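Local coordinates for protein replicative DNA helicase (Helicobacter pylori, PDB 3GXV) that probably unwinds duplex DNA at the replication fork as a hexameric, ATP-hydrolysing motor, its N-terminal domain being involved in interactions with the primase, at residues R15-G20 against A84-P90; V31-P37 against F49-L53; P37-Y41 against K107-F111. The contacts are given in a common frame with arbitrary orientation. Residues are numbered along the deposited sequence.

Interaction 1 (R15-G20 against A84-P90); sequences RIVLSG and AIFAASP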
loop_
_atom_site.group_PDB
_atom_site.type_symbol
_atom_site.label_atom_id
_atom_site.label_comp_id
_atom_site.label_asym_id
_atom_site.label_seq_id
_atom_site.Cartn_x
_atom_site.Cartn_y
_atom_site.Cartn_z
ATOM N N ARG B 15 16.421 3.370 -5.583
ATOM C CA ARG B 15 15.435 4.059 -4.770
ATOM C C ARG B 15 14.256 4.456 -5.641
ATOM O O ARG B 15 13.098 4.233 -5.278
ATOM C CB ARG B 15 16.029 5.326 -4.142
ATOM C CG ARG B 15 17.088 5.076 -3.089
ATOM C CD ARG B 15 17.401 6.348 -2.302
ATOM N NE ARG B 15 18.141 7.338 -3.080
ATOM C CZ ARG B 15 19.445 7.576 -2.958
ATOM N NH1 ARG B 15 20.179 6.902 -2.089
ATOM N NH2 ARG B 15 20.016 8.498 -3.707
ATOM N N ILE B 16 14.551 5.057 -6.790
ATOM C CA ILE B 16 13.491 5.497 -7.681
ATOM C C ILE B 16 12.585 4.325 -8.048
ATOM O O ILE B 16 11.392 4.487 -8.211
ATOM C CB ILE B 16 14.058 6.126 -8.964
ATOM C CG1 ILE B 16 14.862 7.386 -8.616
ATOM C CG2 ILE B 16 12.910 6.455 -9.911
ATOM C CD1 ILE B 16 15.640 7.987 -9.790
ATOM N N VAL B 17 13.170 3.140 -8.158
ATOM C CA VAL B 17 12.423 1.942 -8.496
ATOM C C VAL B 17 11.533 1.525 -7.335
ATOM O O VAL B 17 10.372 1.163 -7.541
ATOM C CB VAL B 17 13.376 0.785 -8.840
ATOM C CG1 VAL B 17 12.589 -0.500 -9.081
ATOM C CG2 VAL B 17 14.172 1.135 -10.079
ATOM N N LEU B 18 12.094 1.581 -6.122
ATOM C CA LEU B 18 11.386 1.207 -4.895
ATOM C C LEU B 18 10.318 2.255 -4.588
ATOM O O LEU B 18 9.233 1.933 -4.103
ATOM C CB LEU B 18 12.367 1.097 -3.713
ATOM C CG LEU B 18 13.403 -0.044 -3.657
ATOM C CD1 LEU B 18 14.267 0.117 -2.407
ATOM C CD2 LEU B 18 12.711 -1.391 -3.624
ATOM N N SER B 19 10.648 3.513 -4.863
ATOM C CA SER B 19 9.714 4.610 -4.662
ATOM C C SER B 19 8.565 4.425 -5.642
ATOM O O SER B 19 7.425 4.737 -5.320
ATOM C CB SER B 19 10.388 5.956 -4.925
ATOM O OG SER B 19 9.415 6.976 -5.040
ATOM N N GLY B 20 8.876 3.917 -6.833
ATOM C CA GLY B 20 7.848 3.683 -7.838
ATOM C C GLY B 20 6.875 2.592 -7.412
ATOM O O GLY B 20 5.674 2.678 -7.665
ATOM N N ALA B 84 15.131 8.362 2.102
ATOM C CA ALA B 84 15.817 8.393 0.816
ATOM C C ALA B 84 14.908 7.733 -0.211
ATOM O O ALA B 84 14.670 8.264 -1.300
ATOM C CB ALA B 84 17.141 7.635 0.906
ATOM N N ILE B 85 14.389 6.569 0.154
ATOM C CA ILE B 85 13.512 5.824 -0.725
ATOM C C ILE B 85 12.158 6.504 -0.927
ATOM O O ILE B 85 11.713 6.662 -2.069
ATOM C CB ILE B 85 13.330 4.397 -0.188
ATOM C CG1 ILE B 85 14.689 3.684 -0.215
ATOM C CG2 ILE B 85 12.295 3.649 -1.016
ATOM C CD1 ILE B 85 14.824 2.491 0.726
ATOM N N PHE B 86 11.519 6.928 0.160
ATOM C CA PHE B 86 10.211 7.581 0.065
ATOM C C PHE B 86 10.205 8.948 -0.615
ATOM O O PHE B 86 9.203 9.341 -1.211
ATOM C CB PHE B 86 9.572 7.706 1.459
ATOM C CG PHE B 86 9.154 6.385 2.059
ATOM C CD1 PHE B 86 8.139 5.642 1.484
ATOM C CD2 PHE B 86 9.803 5.876 3.173
ATOM C CE1 PHE B 86 7.772 4.405 2.009
ATOM C CE2 PHE B 86 9.450 4.639 3.711
ATOM C CZ PHE B 86 8.432 3.899 3.127
ATOM N N ALA B 87 11.322 9.667 -0.539
ATOM C CA ALA B 87 11.403 10.997 -1.139
ATOM C C ALA B 87 11.802 10.992 -2.615
ATOM O O ALA B 87 11.485 11.924 -3.342
ATOM C CB ALA B 87 12.362 11.873 -0.344
ATOM N N ALA B 88 12.494 9.947 -3.054
ATOM C CA ALA B 88 12.910 9.848 -4.447
ATOM C C ALA B 88 11.679 9.929 -5.340
ATOM O O ALA B 88 10.600 9.486 -4.957
ATOM C CB ALA B 88 13.650 8.544 -4.681
ATOM N N SER B 89 11.840 10.490 -6.532
ATOM C CA SER B 89 10.730 10.657 -7.463
ATOM C C SER B 89 10.342 9.438 -8.271
ATOM O O SER B 89 11.145 8.873 -9.004
ATOM C CB SER B 89 11.035 11.803 -8.423
ATOM O OG SER B 89 11.376 12.982 -7.714
ATOM N N PRO B 90 9.085 9.007 -8.114
ATOM C CA PRO B 90 8.562 7.861 -8.832
ATOM C C PRO B 90 8.712 8.326 -10.289
ATOM O O PRO B 90 8.378 9.462 -10.666
ATOM C CB PRO B 90 7.091 7.773 -8.369
ATOM C CG PRO B 90 7.082 8.594 -7.023
ATOM C CD PRO B 90 8.036 9.684 -7.348
#
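In the all-helical N-terminal domain of the DnaB helicase, helix 3-23 packs here against the end of helix 79-87 and the extended residues A88-P90 that follow it. A88, with psi swung to 148°, is the first residue to leave helical geometry, and the chain then runs alongside helix 3-23 until P90 lies over G20, their CA atoms 4.4 Å apart. R15 (m at chi1, t at chi2) lays its aliphatic part along the other helix: CD is 3.5 Å from A84 CB and CG 4.0 Å from I85 CG1. I85, mt, is buried between R15 and L18, whose CB lies 3.7 Å from I85 CG2; L18, also mt, continues to N45, F48 and F49 of helix 43-57. I16 has the same rotamer and brings CG2 to 3.1 Å from S89 O. S19 adopts t, which directs OG at the residues after helix 79-87, where it donates a 2.8 Å hydrogen bond to A88 O and sits 3.5 Å from P90 CG.

Interaction 2 (V31-P37 against F49-L53); sequences VHSVLEP and FEIAL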
loop_
_atom_site.group_PDB
_atom_site.type_symbol
_atom_site.label_atom_id
_atom_site.label_comp_id
_atom_site.label_asym_id
_atom_site.label_seq_id
_atom_site.Cartn_x
_atom_site.Cartn_y
_atom_site.Cartn_z
ATOM N N VAL B 31 8.621 -6.067 -11.306
ATOM C CA VAL B 31 9.980 -5.872 -10.819
ATOM C C VAL B 31 10.579 -7.161 -10.265
ATOM O O VAL B 31 11.749 -7.453 -10.509
ATOM C CB VAL B 31 10.009 -4.794 -9.719
ATOM C CG1 VAL B 31 11.427 -4.645 -9.154
ATOM C CG2 VAL B 31 9.519 -3.469 -10.296
ATOM N N HIS B 32 9.770 -7.925 -9.529
ATOM C CA HIS B 32 10.205 -9.186 -8.914
ATOM C C HIS B 32 10.438 -10.278 -9.959
ATOM O O HIS B 32 11.110 -11.276 -9.688
ATOM C CB HIS B 32 9.154 -9.664 -7.903
ATOM C CG HIS B 32 9.603 -10.810 -7.045
ATOM N ND1 HIS B 32 8.717 -11.569 -6.307
ATOM C CD2 HIS B 32 10.830 -11.307 -6.787
ATOM C CE1 HIS B 32 9.389 -12.485 -5.630
ATOM N NE2 HIS B 32 10.670 -12.349 -5.900
ATOM N N SER B 33 9.878 -10.090 -11.150
ATOM C CA SER B 33 10.038 -11.069 -12.219
ATOM C C SER B 33 11.433 -10.956 -12.815
ATOM O O SER B 33 11.797 -11.704 -13.727
ATOM C CB SER B 33 8.995 -10.841 -13.311
ATOM O OG SER B 33 9.056 -11.860 -14.287
ATOM N N VAL B 34 12.210 -10.010 -12.287
ATOM C CA VAL B 34 13.571 -9.769 -12.746
ATOM C C VAL B 34 14.529 -9.498 -11.583
ATOM O O VAL B 34 15.736 -9.610 -11.737
ATOM C CB VAL B 34 13.605 -8.568 -13.747
ATOM C CG1 VAL B 34 15.042 -8.066 -13.955
ATOM C CG2 VAL B 34 13.011 -9.001 -15.093
ATOM N N LEU B 35 13.991 -9.181 -10.410
ATOM C CA LEU B 35 14.828 -8.860 -9.264
ATOM C C LEU B 35 14.520 -9.545 -7.942
ATOM O O LEU B 35 13.372 -9.677 -7.547
ATOM C CB LEU B 35 14.803 -7.348 -9.024
ATOM C CG LEU B 35 15.401 -6.415 -10.082
ATOM C CD1 LEU B 35 15.020 -4.983 -9.770
ATOM C CD2 LEU B 35 16.910 -6.570 -10.114
ATOM N N GLU B 36 15.574 -9.978 -7.263
ATOM C CA GLU B 36 15.462 -10.573 -5.939
ATOM C C GLU B 36 16.101 -9.522 -5.027
ATOM O O GLU B 36 16.832 -8.655 -5.503
ATOM C CB GLU B 36 16.261 -11.879 -5.852
ATOM C CG GLU B 36 15.700 -13.035 -6.662
ATOM C CD GLU B 36 14.227 -13.283 -6.403
ATOM O OE1 GLU B 36 13.746 -12.977 -5.290
ATOM O OE2 GLU B 36 13.550 -13.801 -7.312
ATOM N N PRO B 37 15.833 -9.574 -3.713
ATOM C CA PRO B 37 16.442 -8.578 -2.812
ATOM C C PRO B 37 17.974 -8.560 -2.961
ATOM O O PRO B 37 18.597 -7.497 -3.098
ATOM C CB PRO B 37 15.995 -9.044 -1.429
ATOM C CG PRO B 37 14.636 -9.660 -1.706
ATOM C CD PRO B 37 14.878 -10.442 -2.989
ATOM N N PHE B 49 13.038 -4.075 -0.378
ATOM C CA PHE B 49 12.369 -4.890 -1.392
ATOM C C PHE B 49 11.802 -6.168 -0.759
ATOM O O PHE B 49 10.732 -6.655 -1.129
ATOM C CB PHE B 49 13.353 -5.266 -2.509
ATOM C CG PHE B 49 12.690 -5.832 -3.741
ATOM C CD1 PHE B 49 11.695 -5.109 -4.404
ATOM C CD2 PHE B 49 13.024 -7.100 -4.212
ATOM C CE1 PHE B 49 11.049 -5.642 -5.510
ATOM C CE2 PHE B 49 12.377 -7.643 -5.326
ATOM C CZ PHE B 49 11.391 -6.916 -5.968
ATOM N N GLU B 50 12.540 -6.692 0.211
ATOM C CA GLU B 50 12.185 -7.913 0.912
ATOM C C GLU B 50 10.899 -7.734 1.710
ATOM O O GLU B 50 9.954 -8.513 1.570
ATOM C CB GLU B 50 13.333 -8.277 1.847
ATOM C CG GLU B 50 13.431 -9.723 2.304
ATOM C CD GLU B 50 14.586 -9.894 3.277
ATOM O OE1 GLU B 50 14.417 -9.532 4.461
ATOM O OE2 GLU B 50 15.673 -10.352 2.855
ATOM N N ILE B 51 10.866 -6.703 2.552
ATOM C CA ILE B 51 9.688 -6.434 3.366
ATOM C C ILE B 51 8.489 -6.149 2.468
ATOM O O ILE B 51 7.355 -6.508 2.797
ATOM C CB ILE B 51 9.919 -5.235 4.314
ATOM C CG1 ILE B 51 11.021 -5.568 5.330
ATOM C CG2 ILE B 51 8.630 -4.902 5.045
ATOM C CD1 ILE B 51 11.605 -4.345 6.045
ATOM N N ALA B 52 8.744 -5.518 1.326
ATOM C CA ALA B 52 7.674 -5.191 0.395
ATOM C C ALA B 52 7.106 -6.470 -0.201
ATOM O O ALA B 52 5.892 -6.649 -0.257
ATOM C CB ALA B 52 8.191 -4.267 -0.711
ATOM N N LEU B 53 7.994 -7.360 -0.641
ATOM C CA LEU B 53 7.578 -8.637 -1.217
ATOM C C LEU B 53 6.685 -9.357 -0.219
ATOM O O LEU B 53 5.666 -9.930 -0.593
ATOM C CB LEU B 53 8.794 -9.512 -1.533
ATOM C CG LEU B 53 9.756 -8.995 -2.608
ATOM C CD1 LEU B 53 10.928 -9.971 -2.743
ATOM C CD2 LEU B 53 9.023 -8.829 -3.938
#
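This is a hydrophobic contact in the helical N-terminal domain of DnaB, in which the C-terminal end of helix 27-32 and the connection after it close over one side of helix 43-57. F49 is the central side chain. Its CA-to-CB bond points at the other segment and its t rotamer carries the ring into the bend made by residues 31-37, so that the backbone wraps around the ring: L35 O is 3.2 Å from F49 CE2, H32 CA 3.9 Å from F49 CZ and P37 N 3.8 Å from F49 CD2, all three near the ring plane at its edge. V31 adds CG1, 3.8 Å from F49 CE1. Elsewhere the same ring meets F40 and touches L18 and I21 of helix 3-23, which places it in the interior of the domain.

One turn further along helix 43-57, L53 follows F49 on the same side and shares two neighbours with it. P37 fits its ring between them, with CG 3.9 Å from both F49 CD2 and L53 CD1, and also 4.0 Å from E50 CB. H32 is the other. F49 directs its edge at the imidazole face in an offset edge-to-face pair, centroids 6.0 Å apart and planes at 82°, while L53 makes a CH-pi contact over a face of that imidazole. The imidazole is also tied to its own segment, H32 NE2 donating to E36 OE1 at 3.2 Å. L53 CD2 stands 3.8 Å from the imidazole centroid, 21° off the ring normal.

Interaction 3 (P37-Y41 against K107-F111); sequences PSDFY and KRKLF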
loop_
_atom_site.group_PDB
_atom_site.type_symbol
_atom_site.label_atom_id
_atom_site.label_comp_id
_atom_site.label_asym_id
_atom_site.label_seq_id
_atom_site.Cartn_x
_atom_site.Cartn_y
_atom_site.Cartn_z
ATOM N N PRO B 37 15.833 -9.574 -3.713
ATOM C CA PRO B 37 16.442 -8.578 -2.812
ATOM C C PRO B 37 17.974 -8.560 -2.961
ATOM O O PRO B 37 18.597 -7.497 -3.098
ATOM C CB PRO B 37 15.995 -9.044 -1.429
ATOM C CG PRO B 37 14.636 -9.660 -1.706
ATOM C CD PRO B 37 14.878 -10.442 -2.989
ATOM N N SER B 38 18.567 -9.749 -2.958
ATOM C CA SER B 38 20.008 -9.904 -3.089
ATOM C C SER B 38 20.571 -9.234 -4.347
ATOM O O SER B 38 21.784 -9.108 -4.490
ATOM C CB SER B 38 20.368 -11.396 -3.093
ATOM O OG SER B 38 19.725 -12.088 -4.159
ATOM N N ASP B 39 19.704 -8.801 -5.263
ATOM C CA ASP B 39 20.196 -8.149 -6.471
ATOM C C ASP B 39 20.401 -6.656 -6.325
ATOM O O ASP B 39 20.806 -6.002 -7.282
ATOM C CB ASP B 39 19.264 -8.390 -7.658
ATOM C CG ASP B 39 19.315 -9.806 -8.157
ATOM O OD1 ASP B 39 20.433 -10.351 -8.300
ATOM O OD2 ASP B 39 18.236 -10.369 -8.416
ATOM N N PHE B 40 20.117 -6.117 -5.139
ATOM C CA PHE B 40 20.289 -4.681 -4.907
ATOM C C PHE B 40 21.689 -4.394 -4.403
ATOM O O PHE B 40 22.214 -5.127 -3.584
ATOM C CB PHE B 40 19.262 -4.153 -3.907
ATOM C CG PHE B 40 17.890 -3.990 -4.488
ATOM C CD1 PHE B 40 17.055 -5.093 -4.668
ATOM C CD2 PHE B 40 17.455 -2.747 -4.922
ATOM C CE1 PHE B 40 15.816 -4.951 -5.273
ATOM C CE2 PHE B 40 16.203 -2.602 -5.535
ATOM C CZ PHE B 40 15.391 -3.711 -5.707
ATOM N N TYR B 41 22.270 -3.314 -4.916
ATOM C CA TYR B 41 23.623 -2.870 -4.587
ATOM C C TYR B 41 23.719 -2.343 -3.153
ATOM O O TYR B 41 24.594 -2.752 -2.386
ATOM C CB TYR B 41 24.032 -1.813 -5.614
ATOM C CG TYR B 41 25.231 -0.957 -5.272
ATOM C CD1 TYR B 41 26.468 -1.519 -4.951
ATOM C CD2 TYR B 41 25.128 0.427 -5.301
ATOM C CE1 TYR B 41 27.572 -0.703 -4.657
ATOM C CE2 TYR B 41 26.210 1.238 -5.025
ATOM C CZ TYR B 41 27.420 0.672 -4.701
ATOM O OH TYR B 41 28.462 1.500 -4.391
ATOM N N LYS B 107 27.040 -8.348 -12.937
ATOM C CA LYS B 107 28.431 -7.961 -13.048
ATOM C C LYS B 107 29.159 -8.253 -11.739
ATOM O O LYS B 107 30.240 -8.834 -11.755
ATOM C CB LYS B 107 28.562 -6.474 -13.397
ATOM C CG LYS B 107 28.191 -6.150 -14.818
ATOM C CD LYS B 107 28.827 -4.860 -15.292
ATOM C CE LYS B 107 30.333 -5.002 -15.422
ATOM N NZ LYS B 107 30.980 -3.822 -16.067
ATOM N N ARG B 108 28.567 -7.854 -10.617
ATOM C CA ARG B 108 29.170 -8.081 -9.302
ATOM C C ARG B 108 29.334 -9.580 -9.017
ATOM O O ARG B 108 30.290 -9.997 -8.360
ATOM C CB ARG B 108 28.327 -7.419 -8.198
ATOM C CG ARG B 108 28.309 -5.892 -8.256
ATOM C CD ARG B 108 27.723 -5.287 -6.984
ATOM N NE ARG B 108 26.372 -5.784 -6.714
ATOM C CZ ARG B 108 25.267 -5.345 -7.310
ATOM N NH1 ARG B 108 25.333 -4.375 -8.223
ATOM N NH2 ARG B 108 24.094 -5.893 -7.009
ATOM N N LYS B 109 28.402 -10.385 -9.520
ATOM C CA LYS B 109 28.468 -11.832 -9.351
ATOM C C LYS B 109 29.589 -12.380 -10.239
ATOM O O LYS B 109 30.228 -13.378 -9.925
ATOM C CB LYS B 109 27.136 -12.473 -9.749
ATOM C CG LYS B 109 25.969 -12.076 -8.870
ATOM C CD LYS B 109 24.759 -12.952 -9.156
ATOM C CE LYS B 109 23.498 -12.367 -8.548
ATOM N NZ LYS B 109 23.601 -12.200 -7.070
ATOM N N LEU B 110 29.810 -11.706 -11.357
ATOM C CA LEU B 110 30.844 -12.082 -12.295
ATOM C C LEU B 110 32.197 -11.857 -11.648
ATOM O O LEU B 110 33.067 -12.723 -11.678
ATOM C CB LEU B 110 30.720 -11.234 -13.560
ATOM C CG LEU B 110 29.598 -11.651 -14.516
ATOM C CD1 LEU B 110 29.335 -10.536 -15.509
ATOM C CD2 LEU B 110 29.989 -12.937 -15.225
ATOM N N PHE B 111 32.344 -10.676 -11.062
ATOM C CA PHE B 111 33.551 -10.252 -10.380
ATOM C C PHE B 111 33.839 -11.125 -9.150
ATOM O O PHE B 111 34.996 -11.444 -8.863
ATOM C CB PHE B 111 33.395 -8.790 -9.959
ATOM C CG PHE B 111 34.686 -8.121 -9.618
ATOM C CD1 PHE B 111 35.523 -7.643 -10.618
ATOM C CD2 PHE B 111 35.084 -7.977 -8.285
ATOM C CE1 PHE B 111 36.742 -7.033 -10.293
ATOM C CE2 PHE B 111 36.301 -7.366 -7.960
ATOM C CZ PHE B 111 37.123 -6.896 -8.963
HETATM O O HOH W 1 24.445 -8.781 -6.709
HETATM O O HOH W 2 24.163 -7.472 -4.498
HETATM O O HOH W 3 22.563 -3.741 -8.618
#
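Residues 37-39 form a short 3-10 turn, held by the hydrogen bond from F40 N to P37 O (2.9 Å), and the chain straightens at F40 (psi 139°) before Y41. Facing it is a regular part of helix 95-119, the long C-terminal helix of this DnaB N-terminal domain. The backbones stay well apart, the nearest CA atoms being those of Y41 and R108 at 9.0 Å, so the gap is spanned by long side chains and water.

R108 does most of the bridging. It reaches back to the loop, where NH2 gives a weak hydrogen bond to D39 O at 3.3 Å, and Y41 CB lies over a face of the guanidinium, 3.9 Å from R108 NH1. F40 meanwhile turns its side chain away, to L18 and F49 in the interior. K109, one residue on, makes a long salt bridge from NZ to D39 OD1, 3.9 Å. The stronger partners of that carboxylate lie elsewhere: OD1 is hydrogen-bonded to S105, a turn earlier on the same helix, and OD2 to the backbone N of E36. Through OD1, D39 thus joins the loop to the helix, while OD2 braces the connection itself.

Three waters fill the space around the guanidinium. Water 3 accepts from R108 NH1 (2.9 Å) and lies 3.2 Å from D39 O; water 1 is held weakly between S38 O and R108 NH2. Water 2 accepts from R108 NH2 at 3.0 Å and donates both to S38 O at 2.9 Å and to F40 O at 3.2 Å.

The three contacts meet around L18, F49 and F40. L18 CD2 of interaction 1 lies 3.9 Å from F49 CD1 of interaction 2 and 4.1 Å from F40 CZ of interaction 3, while F49 CG and F40 CE1 are 3.6 Å apart. Interactions 2 and 3 also share P37, whose ring packs on helix 43-57 just where the 3-10 turn begins. Interactions 1 and 3 have centres about 20 Å apart, on opposite sides of the chain's centre; interaction 2 is about 14 Å from each. A87, in the 84-90 segment of interaction 1, packs on an acidic side chain of the bound peptide; no other protein chain of the assembly touches interactions 2 and 3.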